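Local coordinates for 2-c-methyl-d-erythritol 2,4-cyclodiphosphate synthase (Plasmodium falciparum, PDB 4C81), which catalyses the cyclisation of 4-diphosphocytidyl-2-C-methyl-D-erythritol 2-phosphate to 2-C-methyl-D-erythritol 2,4-cyclodiphosphate, with release of CMP, at residues Asp71-Leu74 against Gly75-Ser79; Pro128-Ser131 against Asn132-Lys135; Leu145-Glu149 against Ser150-Val154. The protein carries 1 engineered substitution. One frame throughout, in Å; residues are numbered along the deposited sequence.

From the N terminus, the chain first reaches contact 1, where residues 71-79 finish helix 64-77 and turn out of it. Contact 2 opens helix 130-145 beside the bound CDP, and contact 3 is the short connection that takes the chain from the end of that helix into strand 152-157, closing the second half of a beta-alpha-beta unit. The three follow in series; none nests in or crosses another. Contacts 1 and 2 lie on opposite sides of the chain's centre, their centres about 26 Å apart. Contact 3 touches both, with Ile73 packing on Leu145, and Ile130 on Val154, so the end of helix 130-145 packs on helix 64-77, and strand 152-157 against the start of its own preceding helix.

Contact 1: residues Asp71-Leu74 against Gly75-Ser79; sequences DSIL and GALGS
Ile73 and Leu77, one helical turn apart, run alongside each other from one face of the helix, Ile73 CG2 coming to 4.1 Å from Leu77 CD1 as both pack on strand 170-181. Beneath them the backbone bonds of helix 64-77 run out: Gly75 N gives to Asp71 O at 2.8 Å, Ala76 N to Ser72 O at 2.9 Å, and Leu77 N to Ile73 O at 3.2 Å, with only a weak second bond to Leu74 O. The helix then ends in a Schellman motif. Gly78 takes a positive phi (77°), its N bonds back to Gly75 O, and Ser79 N reaches Leu74 O at 3.0 Å. This wraps the chain round the last turn, where Leu108 of helix 97-111 packs on Leu74 and Leu77. Both buried polar side chains have partners: Ser72 OG bonds Ile69 O one turn back, and Asp71 OD1 accepts from Ile82 N. Near the end of the helix, Leu74 O and Gly75 O are taken by backbone amides and Ala76 O by Arg9 NH1, so the carbonyls of Leu74, Gly75 and Ala76 keep hydrogen-bond partners where the helix stops.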
loop_
_atom_site.group_PDB
_atom_site.type_symbol
_atom_site.label_atom_id
_atom_site.label_comp_id
_atom_site.label_asym_id
_atom_site.label_seq_id
_atom_site.Cartn_x
_atom_site.Cartn_y
_atom_site.Cartn_z
ATOM N N ASP A 71 -8.817 7.770 7.089
ATOM C CA ASP A 71 -9.335 7.063 5.916
ATOM C C ASP A 71 -9.019 5.565 5.930
ATOM O O ASP A 71 -9.742 4.781 5.316
ATOM C CB ASP A 71 -8.874 7.732 4.618
ATOM C CG ASP A 71 -9.689 8.978 4.286
ATOM O OD1 ASP A 71 -10.819 9.134 4.807
ATOM O OD2 ASP A 71 -9.202 9.801 3.490
ATOM N N SER A 72 -7.966 5.161 6.643
ATOM C CA SER A 72 -7.679 3.733 6.811
ATOM C C SER A 72 -8.762 3.075 7.669
ATOM O O SER A 72 -9.227 1.979 7.362
ATOM C CB SER A 72 -6.280 3.488 7.398
ATOM O OG SER A 72 -6.241 3.635 8.810
ATOM N N ILE A 73 -9.162 3.762 8.734
ATOM C CA ILE A 73 -10.239 3.294 9.611
ATOM C C ILE A 73 -11.588 3.250 8.880
ATOM O O ILE A 73 -12.294 2.240 8.937
ATOM C CB ILE A 73 -10.347 4.186 10.873
ATOM C CG1 ILE A 73 -9.111 3.999 11.756
ATOM C CG2 ILE A 73 -11.615 3.861 11.669
ATOM C CD1 ILE A 73 -8.970 5.035 12.841
ATOM N N LEU A 74 -11.945 4.340 8.200
ATOM C CA LEU A 74 -13.180 4.394 7.421
ATOM C C LEU A 74 -13.167 3.314 6.346
ATOM O O LEU A 74 -14.153 2.601 6.153
ATOM C CB LEU A 74 -13.357 5.771 6.776
ATOM C CG LEU A 74 -13.628 6.915 7.752
ATOM C CD1 LEU A 74 -13.721 8.244 7.019
ATOM C CD2 LEU A 74 -14.898 6.638 8.533
ATOM N N GLY A 75 -12.036 3.190 5.657
ATOM C CA GLY A 75 -11.881 2.185 4.616
ATOM C C GLY A 75 -12.080 0.772 5.140
ATOM O O GLY A 75 -12.773 -0.043 4.526
ATOM N N ALA A 76 -11.479 0.485 6.289
ATOM C CA ALA A 76 -11.599 -0.826 6.921
ATOM C C ALA A 76 -13.053 -1.196 7.227
ATOM O O ALA A 76 -13.442 -2.353 7.067
ATOM C CB ALA A 76 -10.774 -0.870 8.198
ATOM N N LEU A 77 -13.838 -0.209 7.650
ATOM C CA LEU A 77 -15.224 -0.430 8.063
ATOM C C LEU A 77 -16.236 -0.283 6.922
ATOM O O LEU A 77 -17.427 -0.537 7.110
ATOM C CB LEU A 77 -15.583 0.527 9.204
ATOM C CG LEU A 77 -14.835 0.261 10.511
ATOM C CD1 LEU A 77 -14.927 1.457 11.454
ATOM C CD2 LEU A 77 -15.353 -1.005 11.184
ATOM N N GLY A 78 -15.768 0.121 5.743
ATOM C CA GLY A 78 -16.657 0.326 4.603
ATOM C C GLY A 78 -17.458 1.613 4.664
ATOM O O GLY A 78 -18.459 1.754 3.959
ATOM N N SER A 79 -17.041 2.544 5.520
ATOM C CA SER A 79 -17.720 3.826 5.645
ATOM C C SER A 79 -17.300 4.730 4.498
ATOM O O SER A 79 -16.288 4.484 3.843
ATOM C CB SER A 79 -17.383 4.495 6.981
ATOM O OG SER A 79 -17.842 3.723 8.077
#

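Contact 2: residues Pro128-Ser131 against Asn132-Lys135; sequences PKIS and NIRK. With CDP (cytidine-5'-diphosphate), chain D.
Arg134 has its CG anti to the backbone N, but a bend at chi3 (-93°) curls the chain back toward Ser131, bringing NH1 to 3.8 Å from Ser131 CB. In Ile133 chi1 of 58° puts CG1 between the backbone N and the carbonyl carbon, where it rests against Ile130 O. This is the first turn of the helix, with the loop leading into it, in the beta-alpha-beta unit of strand 114-124, helix 130-145 and strand 152-157, and the start is loosely bonded: Asn132 N gives to Lys129 O and Ile133 N to Ile130 O, each donor standing well above the carbonyl plane. Because amides at the start of a helix have no carbonyl a turn earlier to bond, two of them read the nucleotide instead. Ile130 N bonds N3 of the cytosine at 3.1 Å and Ser131 N bonds its O2 at 3.0 Å, while Pro128 O lies 2.8 Å from the amino nitrogen N4. The Lys129 chain, bent at chi2, lays CD above the C2-O2 carbonyl of the base, 3.7 Å from CDP O2, and carries CE on to the ribose. Near its foot the Asn132 amide crosses it, OD1 meeting Lys129 CB. The guanidinium of Arg134 faces the third subunit, with a salt bridge to its Asp81, which also bonds the CDP, and a hydrogen bond to its Thr84; it is probably a second-shell residue that positions that aspartate. A water lying in the guanidinium plane at its edge accepts from Arg134 NH1 at 2.8 Å and donates to Ser131 O at 2.7 Å.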
loop_
_atom_site.group_PDB
_atom_site.type_symbol
_atom_site.label_atom_id
_atom_site.label_comp_id
_atom_site.label_asym_id
_atom_site.label_seq_id
_atom_site.Cartn_x
_atom_site.Cartn_y
_atom_site.Cartn_z
ATOM N N PRO A 128 10.153 16.440 6.558
ATOM C CA PRO A 128 11.125 16.335 7.636
ATOM C C PRO A 128 11.540 14.904 7.946
ATOM O O PRO A 128 11.027 13.949 7.345
ATOM C CB PRO A 128 10.373 16.933 8.828
ATOM C CG PRO A 128 8.963 16.576 8.579
ATOM C CD PRO A 128 8.782 16.588 7.083
ATOM N N LYS A 129 12.466 14.783 8.893
ATOM C CA LYS A 129 12.996 13.504 9.337
ATOM C C LYS A 129 12.062 12.921 10.408
ATOM O O LYS A 129 12.072 13.344 11.564
ATOM C CB LYS A 129 14.424 13.702 9.880
ATOM C CG LYS A 129 15.477 12.766 9.300
ATOM C CD LYS A 129 15.626 11.502 10.112
ATOM C CE LYS A 129 16.795 10.660 9.622
ATOM N NZ LYS A 129 18.108 11.326 9.848
ATOM N N ILE A 130 11.221 11.983 9.984
ATOM C CA ILE A 130 10.271 11.271 10.847
ATOM C C ILE A 130 10.913 10.626 12.081
ATOM O O ILE A 130 10.323 10.642 13.158
ATOM C CB ILE A 130 9.490 10.181 10.050
ATOM C CG1 ILE A 130 8.636 10.809 8.942
ATOM C CG2 ILE A 130 8.590 9.368 10.977
ATOM C CD1 ILE A 130 7.602 11.794 9.447
ATOM N N SER A 131 12.112 10.067 11.934
ATOM C CA SER A 131 12.775 9.414 13.072
ATOM C C SER A 131 13.083 10.393 14.218
ATOM O O SER A 131 13.137 9.983 15.379
ATOM C CB SER A 131 14.039 8.668 12.628
ATOM O OG SER A 131 15.056 9.560 12.224
ATOM N N ASN A 132 13.268 11.673 13.897
ATOM C CA ASN A 132 13.494 12.702 14.920
ATOM C C ASN A 132 12.227 13.101 15.681
ATOM O O ASN A 132 12.319 13.641 16.784
ATOM C CB ASN A 132 14.119 13.961 14.303
ATOM C CG ASN A 132 15.535 13.732 13.778
ATOM O OD1 ASN A 132 16.026 14.503 12.951
ATOM N ND2 ASN A 132 16.195 12.683 14.258
ATOM N N ILE A 133 11.058 12.850 15.092
ATOM C CA ILE A 133 9.779 13.211 15.717
ATOM C C ILE A 133 8.864 11.999 15.954
ATOM O O ILE A 133 7.705 12.166 16.356
ATOM C CB ILE A 133 9.031 14.314 14.903
ATOM C CG1 ILE A 133 8.766 13.869 13.457
ATOM C CG2 ILE A 133 9.839 15.611 14.915
ATOM C CD1 ILE A 133 7.900 14.835 12.662
ATOM N N ARG A 134 9.404 10.793 15.750
ATOM C CA ARG A 134 8.645 9.543 15.872
ATOM C C ARG A 134 7.945 9.403 17.220
ATOM O O ARG A 134 6.752 9.102 17.272
ATOM C CB ARG A 134 9.560 8.331 15.649
ATOM C CG ARG A 134 8.899 6.991 15.961
ATOM C CD ARG A 134 9.861 5.823 15.875
ATOM N NE ARG A 134 9.854 5.197 14.554
ATOM C CZ ARG A 134 10.873 5.176 13.692
ATOM N NH1 ARG A 134 12.046 5.741 13.974
ATOM N NH2 ARG A 134 10.715 4.559 12.528
ATOM N N LYS A 135 8.694 9.608 18.302
ATOM C CA LYS A 135 8.158 9.443 19.659
ATOM C C LYS A 135 6.939 10.331 19.897
ATOM O O LYS A 135 5.937 9.884 20.457
ATOM C CB LYS A 135 9.235 9.746 20.706
ATOM C CG LYS A 135 10.321 8.684 20.815
HETATM O O3B CDP D . 18.579 5.234 1.091
HETATM P PB CDP D . 17.773 4.509 2.297
HETATM O O1B CDP D . 17.194 3.172 1.646
HETATM O O2B CDP D . 18.639 4.201 3.463
HETATM O O3A CDP D . 16.471 5.395 2.649
HETATM P PA CDP D . 16.478 7.002 2.813
HETATM O O1A CDP D . 17.750 7.597 2.347
HETATM O O2A CDP D . 15.203 7.494 2.253
HETATM O "O5'" CDP D . 16.395 7.184 4.408
HETATM C "C5'" CDP D . 17.128 6.344 5.310
HETATM C "C4'" CDP D . 16.541 6.445 6.720
HETATM O "O4'" CDP D . 16.383 7.854 7.024
HETATM C "C3'" CDP D . 15.124 5.877 6.773
HETATM O "O3'" CDP D . 15.156 4.468 7.027
HETATM C "C2'" CDP D . 14.545 6.631 7.964
HETATM O "O2'" CDP D . 14.956 6.015 9.189
HETATM C "C1'" CDP D . 15.197 8.019 7.859
HETATM N N1 CDP D . 14.207 8.975 7.274
HETATM C C2 CDP D . 13.140 9.426 8.073
HETATM O O2 CDP D . 13.019 9.038 9.234
HETATM N N3 CDP D . 12.211 10.319 7.538
HETATM C C4 CDP D . 12.312 10.773 6.225
HETATM N N4 CDP D . 11.400 11.625 5.764
HETATM C C5 CDP D . 13.366 10.338 5.428
HETATM C C6 CDP D . 14.306 9.446 5.944
HETATM O O HOH W 1 11.546 10.556 18.049
HETATM O O HOH W 2 13.092 7.341 16.086
#

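Contact 3: residues Leu145-Glu149 against Ser150-Val154; sequences LNIDE and SQISV
Asp148 and Gln151 hold each other from both ends: the Gln151 chain, extended beyond CG, runs back beside Asp148 until OE1 accepts Asp148 N at 3.0 Å, the N-H standing above the plane of the amide, and Gln151 N in turn gives to Asp148 O, also at 3.0 Å. The same amide oxygen, OE1, lies against Ile147 CB, while NE2 turns the other way to Gly117 O on strand 114-124, so both ends of the amide are bonded. Asp148 has its CG anti to the backbone N (chi1 -166°), which swings the carboxylate over Ser150. There OD2 takes the Ser150 hydroxyl at 2.7 Å through its anti lone pair and the Ser150 N at 3.1 Å from above the carboxylate plane. The second bond closes an Asx turn at the start of the single 3-10 turn that leads into strand 152-157. Two donors on one oxygen would be expected to favour the ionised aspartate. Ile152 N then reaches back to Glu149 O, and the strand begins. Ile147 and Ile152 cross at a slant, Ile147 CD1 lying 3.8 Å from Ile152 CG1; Ile147 also packs on Ile116, and Ile152 on Val119 and on Ile141 of helix 130-145. The turn also meets the third subunit, whose Arg9 bonds Ser150 O and whose Tyr5 packs on Gln151.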
loop_
_atom_site.group_PDB
_atom_site.type_symbol
_atom_site.label_atom_id
_atom_site.label_comp_id
_atom_site.label_asym_id
_atom_site.label_seq_id
_atom_site.Cartn_x
_atom_site.Cartn_y
_atom_site.Cartn_z
ATOM N N LEU A 145 -6.405 8.189 19.527
ATOM C CA LEU A 145 -7.117 6.940 19.226
ATOM C C LEU A 145 -7.406 6.104 20.474
ATOM O O LEU A 145 -8.156 5.126 20.405
ATOM C CB LEU A 145 -6.339 6.100 18.203
ATOM C CG LEU A 145 -6.282 6.649 16.776
ATOM C CD1 LEU A 145 -5.473 5.723 15.877
ATOM C CD2 LEU A 145 -7.678 6.854 16.209
ATOM N N ASN A 146 -6.812 6.490 21.605
ATOM C CA ASN A 146 -6.949 5.766 22.870
ATOM C C ASN A 146 -6.449 4.319 22.760
ATOM O O ASN A 146 -7.133 3.373 23.160
ATOM C CB ASN A 146 -8.404 5.826 23.370
ATOM C CG ASN A 146 -8.542 5.460 24.844
ATOM O OD1 ASN A 146 -7.568 5.461 25.599
ATOM N ND2 ASN A 146 -9.764 5.148 25.258
ATOM N N ILE A 147 -5.252 4.163 22.198
ATOM C CA ILE A 147 -4.592 2.860 22.104
ATOM C C ILE A 147 -3.185 2.955 22.684
ATOM O O ILE A 147 -2.698 4.050 22.973
ATOM C CB ILE A 147 -4.535 2.330 20.644
ATOM C CG1 ILE A 147 -3.746 3.281 19.730
ATOM C CG2 ILE A 147 -5.945 2.116 20.102
ATOM C CD1 ILE A 147 -3.640 2.803 18.286
ATOM N N ASP A 148 -2.544 1.803 22.851
ATOM C CA ASP A 148 -1.198 1.732 23.403
ATOM C C ASP A 148 -0.175 2.031 22.314
ATOM O O ASP A 148 -0.401 1.723 21.142
ATOM C CB ASP A 148 -0.941 0.345 23.992
ATOM C CG ASP A 148 0.296 0.305 24.866
ATOM O OD1 ASP A 148 0.270 0.907 25.959
ATOM O OD2 ASP A 148 1.298 -0.317 24.454
ATOM N N GLU A 149 0.952 2.618 22.709
ATOM C CA GLU A 149 2.023 2.966 21.772
ATOM C C GLU A 149 2.607 1.740 21.065
ATOM O O GLU A 149 3.126 1.853 19.951
ATOM C CB GLU A 149 3.139 3.734 22.491
ATOM C CG GLU A 149 2.704 5.097 23.020
ATOM C CD GLU A 149 3.835 5.868 23.678
ATOM O OE1 GLU A 149 4.922 5.289 23.892
ATOM O OE2 GLU A 149 3.634 7.061 23.985
ATOM N N SER A 150 2.509 0.575 21.707
ATOM C CA SER A 150 2.968 -0.684 21.116
ATOM C C SER A 150 2.128 -1.142 19.918
ATOM O O SER A 150 2.522 -2.069 19.206
ATOM C CB SER A 150 2.987 -1.796 22.172
ATOM O OG SER A 150 1.672 -2.177 22.540
ATOM N N GLN A 151 0.973 -0.510 19.709
ATOM C CA GLN A 151 0.112 -0.806 18.563
ATOM C C GLN A 151 0.363 0.117 17.366
ATOM O O GLN A 151 -0.365 0.035 16.375
ATOM C CB GLN A 151 -1.359 -0.697 18.973
ATOM C CG GLN A 151 -1.777 -1.721 20.011
ATOM C CD GLN A 151 -3.137 -1.427 20.615
ATOM O OE1 GLN A 151 -3.229 -0.869 21.706
ATOM N NE2 GLN A 151 -4.195 -1.795 19.909
ATOM N N ILE A 152 1.374 0.983 17.458
ATOM C CA ILE A 152 1.630 2.013 16.440
ATOM C C ILE A 152 3.063 1.953 15.902
ATOM O O ILE A 152 4.025 1.862 16.668
ATOM C CB ILE A 152 1.397 3.428 17.012
ATOM C CG1 ILE A 152 -0.006 3.545 17.615
ATOM C CG2 ILE A 152 1.599 4.486 15.932
ATOM C CD1 ILE A 152 -0.206 4.809 18.425
ATOM N N SER A 153 3.186 2.007 14.577
ATOM C CA SER A 153 4.467 2.168 13.901
ATOM C C SER A 153 4.363 3.344 12.943
ATOM O O SER A 153 3.367 3.480 12.229
ATOM C CB SER A 153 4.822 0.910 13.116
ATOM O OG SER A 153 5.906 1.147 12.234
ATOM N N VAL A 154 5.387 4.193 12.942
ATOM C CA VAL A 154 5.519 5.256 11.948
ATOM C C VAL A 154 6.961 5.288 11.439
ATOM O O VAL A 154 7.911 5.293 12.228
ATOM C CB VAL A 154 5.090 6.633 12.500
ATOM C CG1 VAL A 154 5.974 7.064 13.663
ATOM C CG2 VAL A 154 5.108 7.677 11.387
#